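Uncharacterized protein BAD_0989 (Bifidobacterium adolescentis ATCC 15703, PDB 3CYM) is of unknown function but probably acts as a 3'-5' exonuclease on nucleic acids, in the manner of ribonuclease D. Local coordinates at residues F119-A124 with I177-K182; R126-K131 with E140-L145. All coordinates share one frame; numbering follows the deposited sequence.

Contact 1: residues F119-A124 with I177-K182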
loop_
_atom_site.group_PDB
_atom_site.type_symbol
_atom_site.label_atom_id
_atom_site.label_comp_id
_atom_site.label_asym_id
_atom_site.label_seq_id
_atom_site.Cartn_x
_atom_site.Cartn_y
_atom_site.Cartn_z
ATOM N N PHE A 119 5.728 -16.205 2.331
ATOM C CA PHE A 119 6.546 -16.107 1.138
ATOM C C PHE A 119 5.986 -14.962 0.320
ATOM O O PHE A 119 4.854 -15.029 -0.162
ATOM C CB PHE A 119 6.542 -17.400 0.324
ATOM C CG PHE A 119 7.535 -17.403 -0.802
ATOM C CD1 PHE A 119 8.788 -17.958 -0.629
ATOM C CD2 PHE A 119 7.222 -16.843 -2.042
ATOM C CE1 PHE A 119 9.725 -17.943 -1.666
ATOM C CE2 PHE A 119 8.148 -16.833 -3.079
ATOM C CZ PHE A 119 9.397 -17.386 -2.891
ATOM N N ASP A 120 6.777 -13.906 0.166
ATOM C CA ASP A 120 6.360 -12.764 -0.638
ATOM C C ASP A 120 6.915 -12.905 -2.062
ATOM O O ASP A 120 8.126 -12.806 -2.279
ATOM C CB ASP A 120 6.789 -11.448 0.031
ATOM C CG ASP A 120 6.083 -10.219 -0.532
ATOM O OD1 ASP A 120 5.746 -10.164 -1.737
ATOM O OD2 ASP A 120 5.896 -9.265 0.248
ATOM N N THR A 121 6.026 -13.133 -3.031
ATOM C CA THR A 121 6.456 -13.339 -4.419
ATOM C C THR A 121 6.973 -12.052 -5.069
ATOM O O THR A 121 7.707 -12.117 -6.043
ATOM C CB THR A 121 5.359 -13.969 -5.325
ATOM O OG1 THR A 121 4.152 -13.205 -5.236
ATOM C CG2 THR A 121 5.080 -15.412 -4.942
ATOM N N GLU A 122 6.586 -10.890 -4.541
ATOM C CA GLU A 122 7.123 -9.648 -5.058
ATOM C C GLU A 122 8.531 -9.462 -4.530
ATOM O O GLU A 122 9.435 -9.190 -5.302
ATOM C CB GLU A 122 6.250 -8.427 -4.733
ATOM C CG GLU A 122 6.876 -7.112 -5.226
ATOM C CD GLU A 122 5.881 -5.996 -5.482
ATOM O OE1 GLU A 122 5.981 -4.962 -4.796
ATOM O OE2 GLU A 122 5.011 -6.144 -6.369
ATOM N N ILE A 123 8.713 -9.639 -3.224
ATOM C CA ILE A 123 10.034 -9.509 -2.608
ATOM C C ILE A 123 11.064 -10.459 -3.236
ATOM O O ILE A 123 12.174 -10.038 -3.593
ATOM C CB ILE A 123 9.948 -9.667 -1.069
ATOM C CG1 ILE A 123 9.243 -8.446 -0.461
ATOM C CG2 ILE A 123 11.328 -9.873 -0.459
ATOM C CD1 ILE A 123 9.101 -8.475 1.050
ATOM N N ALA A 124 10.675 -11.724 -3.396
ATOM C CA ALA A 124 11.487 -12.734 -4.077
ATOM C C ALA A 124 11.845 -12.362 -5.521
ATOM O O ALA A 124 12.988 -12.521 -5.930
ATOM C CB ALA A 124 10.795 -14.084 -4.034
ATOM N N ILE A 177 0.837 -20.769 -5.396
ATOM C CA ILE A 177 1.575 -21.908 -4.839
ATOM C C ILE A 177 2.618 -22.434 -5.835
ATOM O O ILE A 177 3.717 -22.814 -5.439
ATOM C CB ILE A 177 0.675 -23.013 -4.154
ATOM C CG1 ILE A 177 0.262 -24.119 -5.117
ATOM C CG2 ILE A 177 -0.553 -22.423 -3.411
ATOM C CD1 ILE A 177 1.064 -25.364 -4.942
ATOM N N GLU A 178 2.275 -22.409 -7.122
ATOM C CA GLU A 178 3.198 -22.796 -8.191
ATOM C C GLU A 178 4.299 -21.757 -8.382
ATOM O O GLU A 178 5.429 -22.108 -8.729
ATOM C CB GLU A 178 2.462 -23.035 -9.518
ATOM C CG GLU A 178 1.556 -24.255 -9.524
ATOM C CD GLU A 178 0.101 -23.929 -9.216
ATOM O OE1 GLU A 178 -0.191 -22.809 -8.737
ATOM O OE2 GLU A 178 -0.759 -24.803 -9.457
ATOM N N LEU A 179 3.963 -20.487 -8.163
ATOM C CA LEU A 179 4.952 -19.410 -8.182
ATOM C C LEU A 179 6.015 -19.621 -7.123
ATOM O O LEU A 179 7.203 -19.645 -7.449
ATOM C CB LEU A 179 4.305 -18.044 -7.969
ATOM C CG LEU A 179 3.977 -17.175 -9.181
ATOM C CD1 LEU A 179 3.631 -15.777 -8.676
ATOM C CD2 LEU A 179 5.124 -17.140 -10.202
ATOM N N GLU A 180 5.574 -19.796 -5.873
ATOM C CA GLU A 180 6.458 -20.035 -4.726
ATOM C C GLU A 180 7.461 -21.159 -4.990
ATOM O O GLU A 180 8.646 -20.996 -4.715
ATOM C CB GLU A 180 5.651 -20.340 -3.452
ATOM C CG GLU A 180 6.517 -20.964 -2.346
ATOM C CD GLU A 180 5.786 -21.327 -1.068
ATOM O OE1 GLU A 180 6.385 -21.149 0.014
ATOM O OE2 GLU A 180 4.636 -21.803 -1.131
ATOM N N THR A 181 6.969 -22.276 -5.533
ATOM C CA THR A 181 7.775 -23.470 -5.830
ATOM C C THR A 181 8.938 -23.164 -6.785
ATOM O O THR A 181 10.091 -23.415 -6.439
ATOM C CB THR A 181 6.892 -24.632 -6.372
ATOM O OG1 THR A 181 5.828 -24.896 -5.447
ATOM C CG2 THR A 181 7.704 -25.904 -6.554
ATOM N N LYS A 182 8.622 -22.602 -7.957
ATOM C CA LYS A 182 9.622 -22.163 -8.945
ATOM C C LYS A 182 10.580 -21.107 -8.397
ATOM O O LYS A 182 11.779 -21.167 -8.659
ATOM C CB LYS A 182 8.945 -21.593 -10.202
ATOM C CG LYS A 182 8.298 -22.622 -11.116
ATOM C CD LYS A 182 9.310 -23.329 -12.014
ATOM C CE LYS A 182 8.636 -24.359 -12.930
ATOM N NZ LYS A 182 8.175 -25.566 -12.186
#
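Phe119 and Thr121, placed where strand 117-120 gives way to helix 121-127, face Glu180 and Leu179 of helix 176-190, the backbones coming nearest at Thr121 CA and Glu180 CA, 6.7 Å apart. The Phe119 ring swings over to the helix because its CG stands anti to the backbone N (chi1 -171°). The aliphatic part of Glu180 then lies over one face of the ring: Glu180 CG sits 4.1 Å from the Phe119 centroid and 14° off the ring normal, a CH-pi contact. Beyond CG the glutamate chain is extended, which carries its carboxylate past the ring, with Glu180 OE1 3.8 Å from Phe119 CB. That buried carboxylate is not left without partners, since Arg184 forms a salt bridge with OE1 and Ser40 OG bonds to OE2. At the edge of the same ring, in its plane, lies Thr121 CG2, a methyl that also meets Leu179 CD1 across the contact at 4.0 Å. Thr121 and Leu179 cross at about a right angle, and Thr121 OG1 is hydrogen-bonded to His99 ND1. Asp120 caps the start of helix 121-127; its OD1 accepts from Glu122 N at 3.0 Å and weakly from Ile123 N. Glu180 also rests on Val95 and Ile97 of the adjacent strand 95-98. A helix packed across the face of the central mixed sheet, over strands 95-98 and 117-120, is a feature of the RNase H-like fold of DEDD-type 3'-5' exonucleases.

Contact 2: residues R126-K131 with E140-L145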
loop_
_atom_site.group_PDB
_atom_site.type_symbol
_atom_site.label_atom_id
_atom_site.label_comp_id
_atom_site.label_asym_id
_atom_site.label_seq_id
_atom_site.Cartn_x
_atom_site.Cartn_y
_atom_site.Cartn_z
ATOM N N ARG A 126 12.145 -9.350 -6.846
ATOM C CA ARG A 126 13.084 -8.220 -6.768
ATOM C C ARG A 126 14.500 -8.685 -6.454
ATOM O O ARG A 126 15.467 -8.284 -7.101
ATOM C CB ARG A 126 12.677 -7.250 -5.652
ATOM C CG ARG A 126 11.250 -6.782 -5.652
ATOM C CD ARG A 126 11.036 -5.663 -6.614
ATOM N NE ARG A 126 11.487 -4.362 -6.130
ATOM C CZ ARG A 126 12.566 -3.724 -6.575
ATOM N NH1 ARG A 126 12.888 -2.539 -6.072
ATOM N NH2 ARG A 126 13.331 -4.264 -7.512
ATOM N N LEU A 127 14.621 -9.531 -5.428
ATOM C CA LEU A 127 15.918 -10.133 -5.057
ATOM C C LEU A 127 16.538 -10.897 -6.227
ATOM O O LEU A 127 17.743 -10.816 -6.451
ATOM C CB LEU A 127 15.779 -11.059 -3.850
ATOM C CG LEU A 127 15.637 -10.435 -2.455
ATOM C CD1 LEU A 127 15.043 -11.473 -1.539
ATOM C CD2 LEU A 127 16.968 -9.954 -1.908
ATOM N N LEU A 128 15.690 -11.606 -6.973
ATOM C CA LEU A 128 16.061 -12.324 -8.197
ATOM C C LEU A 128 16.446 -11.401 -9.353
ATOM O O LEU A 128 16.992 -11.852 -10.360
ATOM C CB LEU A 128 14.896 -13.215 -8.638
ATOM C CG LEU A 128 14.947 -14.730 -8.412
ATOM C CD1 LEU A 128 15.972 -15.118 -7.359
ATOM C CD2 LEU A 128 13.562 -15.249 -8.042
ATOM N N GLY A 129 16.123 -10.122 -9.223
ATOM C CA GLY A 129 16.527 -9.136 -10.203
ATOM C C GLY A 129 15.465 -8.807 -11.226
ATOM O O GLY A 129 15.757 -8.121 -12.203
ATOM N N LEU A 130 14.235 -9.282 -11.013
ATOM C CA LEU A 130 13.129 -8.962 -11.927
ATOM C C LEU A 130 12.732 -7.498 -11.871
ATOM O O LEU A 130 12.170 -7.002 -10.888
ATOM C CB LEU A 130 11.899 -9.856 -11.741
ATOM C CG LEU A 130 11.910 -11.318 -12.182
ATOM C CD1 LEU A 130 10.498 -11.676 -12.610
ATOM C CD2 LEU A 130 12.886 -11.593 -13.311
ATOM N N LYS A 131 13.055 -6.835 -12.969
ATOM C CA LYS A 131 12.851 -5.415 -13.215
ATOM C C LYS A 131 11.384 -4.952 -13.286
ATOM O O LYS A 131 11.059 -3.839 -12.867
ATOM C CB LYS A 131 13.594 -5.071 -14.504
ATOM C CG LYS A 131 14.110 -6.313 -15.300
ATOM C CD LYS A 131 13.013 -7.046 -16.107
ATOM C CE LYS A 131 13.548 -8.314 -16.763
ATOM N NZ LYS A 131 14.027 -9.331 -15.779
ATOM N N GLU A 140 4.287 -14.723 -15.743
ATOM C CA GLU A 140 4.681 -14.975 -17.137
ATOM C C GLU A 140 6.146 -15.407 -17.228
ATOM O O GLU A 140 6.493 -16.299 -18.010
ATOM C CB GLU A 140 4.427 -13.748 -18.016
ATOM C CG GLU A 140 4.446 -14.064 -19.504
ATOM C CD GLU A 140 4.099 -12.876 -20.390
ATOM O OE1 GLU A 140 4.981 -12.432 -21.159
ATOM O OE2 GLU A 140 2.947 -12.395 -20.336
ATOM N N HIS A 141 6.992 -14.781 -16.410
ATOM C CA HIS A 141 8.413 -15.103 -16.360
ATOM C C HIS A 141 8.653 -16.539 -15.895
ATOM O O HIS A 141 9.421 -17.264 -16.509
ATOM C CB HIS A 141 9.159 -14.106 -15.466
ATOM C CG HIS A 141 10.644 -14.296 -15.443
ATOM N ND1 HIS A 141 11.283 -15.075 -14.502
ATOM C CD2 HIS A 141 11.620 -13.793 -16.236
ATOM C CE1 HIS A 141 12.586 -15.048 -14.717
ATOM N NE2 HIS A 141 12.816 -14.277 -15.765
ATOM N N PHE A 142 7.956 -16.959 -14.844
ATOM C CA PHE A 142 8.249 -18.231 -14.188
ATOM C C PHE A 142 7.372 -19.409 -14.621
ATOM O O PHE A 142 7.807 -20.562 -14.550
ATOM C CB PHE A 142 8.184 -18.058 -12.668
ATOM C CG PHE A 142 9.299 -17.223 -12.104
ATOM C CD1 PHE A 142 9.124 -15.862 -11.876
ATOM C CD2 PHE A 142 10.527 -17.798 -11.790
ATOM C CE1 PHE A 142 10.146 -15.086 -11.354
ATOM C CE2 PHE A 142 11.562 -17.024 -11.267
ATOM C CZ PHE A 142 11.370 -15.670 -11.050
ATOM N N LEU A 143 6.145 -19.123 -15.055
ATOM C CA LEU A 143 5.182 -20.177 -15.368
ATOM C C LEU A 143 4.777 -20.162 -16.843
ATOM O O LEU A 143 4.170 -21.114 -17.330
ATOM C CB LEU A 143 3.949 -20.084 -14.448
ATOM C CG LEU A 143 4.190 -19.958 -12.930
ATOM C CD1 LEU A 143 2.884 -19.838 -12.150
ATOM C CD2 LEU A 143 5.045 -21.113 -12.372
ATOM N N GLY A 144 5.129 -19.088 -17.552
ATOM C CA GLY A 144 4.744 -18.922 -18.954
ATOM C C GLY A 144 3.246 -18.755 -19.110
ATOM O O GLY A 144 2.667 -19.186 -20.110
ATOM N N LEU A 145 2.612 -18.147 -18.110
ATOM C CA LEU A 145 1.165 -17.930 -18.128
ATOM C C LEU A 145 0.810 -16.462 -17.935
ATOM O O LEU A 145 1.327 -15.801 -17.035
ATOM C CB LEU A 145 0.464 -18.793 -17.077
ATOM C CG LEU A 145 0.508 -20.314 -17.219
ATOM C CD1 LEU A 145 -0.115 -20.947 -15.994
ATOM C CD2 LEU A 145 -0.198 -20.793 -18.482
#
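His141 holds its CG anti to the backbone N (chi1 -175°) and Phe142 sets its own anti to the carbonyl carbon (chi1 -69°); these torsions turn both rings to the same side, where Leu130 lies. Leu130 CD2 stands over the centre of the imidazole, 3.7 Å from the His141 centroid and 13° off the ring normal, a CH-pi contact in which His141 NE2 is the nearest ring atom at 3.6 Å. The other methyl, Leu130 CD1, lies between the two rings, meeting Phe142 CE1 at 3.7 Å and also His141 CG at 3.9 Å, the leucine and the phenylalanine arriving from opposite directions. A second leucine joins on: Leu128 CD2 meets Phe142 CZ, also at 3.7 Å, and Leu128 packs in addition on Glu186, Leu187 and Gln190 of helix 176-190. The rings touch each other as well, for His141 ND1 lies 3.3 Å above the plane of the Phe142 ring, over its centre, whereas Phe142 CG lies at the edge of the imidazole. Gly129 separates the two leucines; its positive phi ends the helix in a Schellman motif and turns the chain so that Leu130 faces the rings. With an alanine at Leu130 both methyls are gone, and the His141 face and the side of Phe142 that they cover would probably be left with a gap, the imidazole freer to turn. No hydrogen bond crosses between 126-131 and 140-145, and the contact therefore rests on apolar and CH-pi packing, with Leu130 buried and the exposed imidazole at the solvent side.

The two contacts lie 10 Å apart between centres, on the same side of the chain's centre and within the 3'-5' exonuclease domain. Along the chain the order is 119-124, 126-131, 140-145, 177-182, so the short-range contact 2 falls between the halves of the long-range contact 1. Helix 121-127 links them: its start carries contact 1, and the turn that follows it carries contact 2. They also touch directly, as Leu143 packs on Leu179 and Lys182. Leu143 thus links helix 135-143 to helix 176-190, which in turn packs on the start of helix 121-127. The side chain of Thr121 is about 9 Å from a bound sodium ion; Asp44, Glu46 and Asp172 form the sodium site.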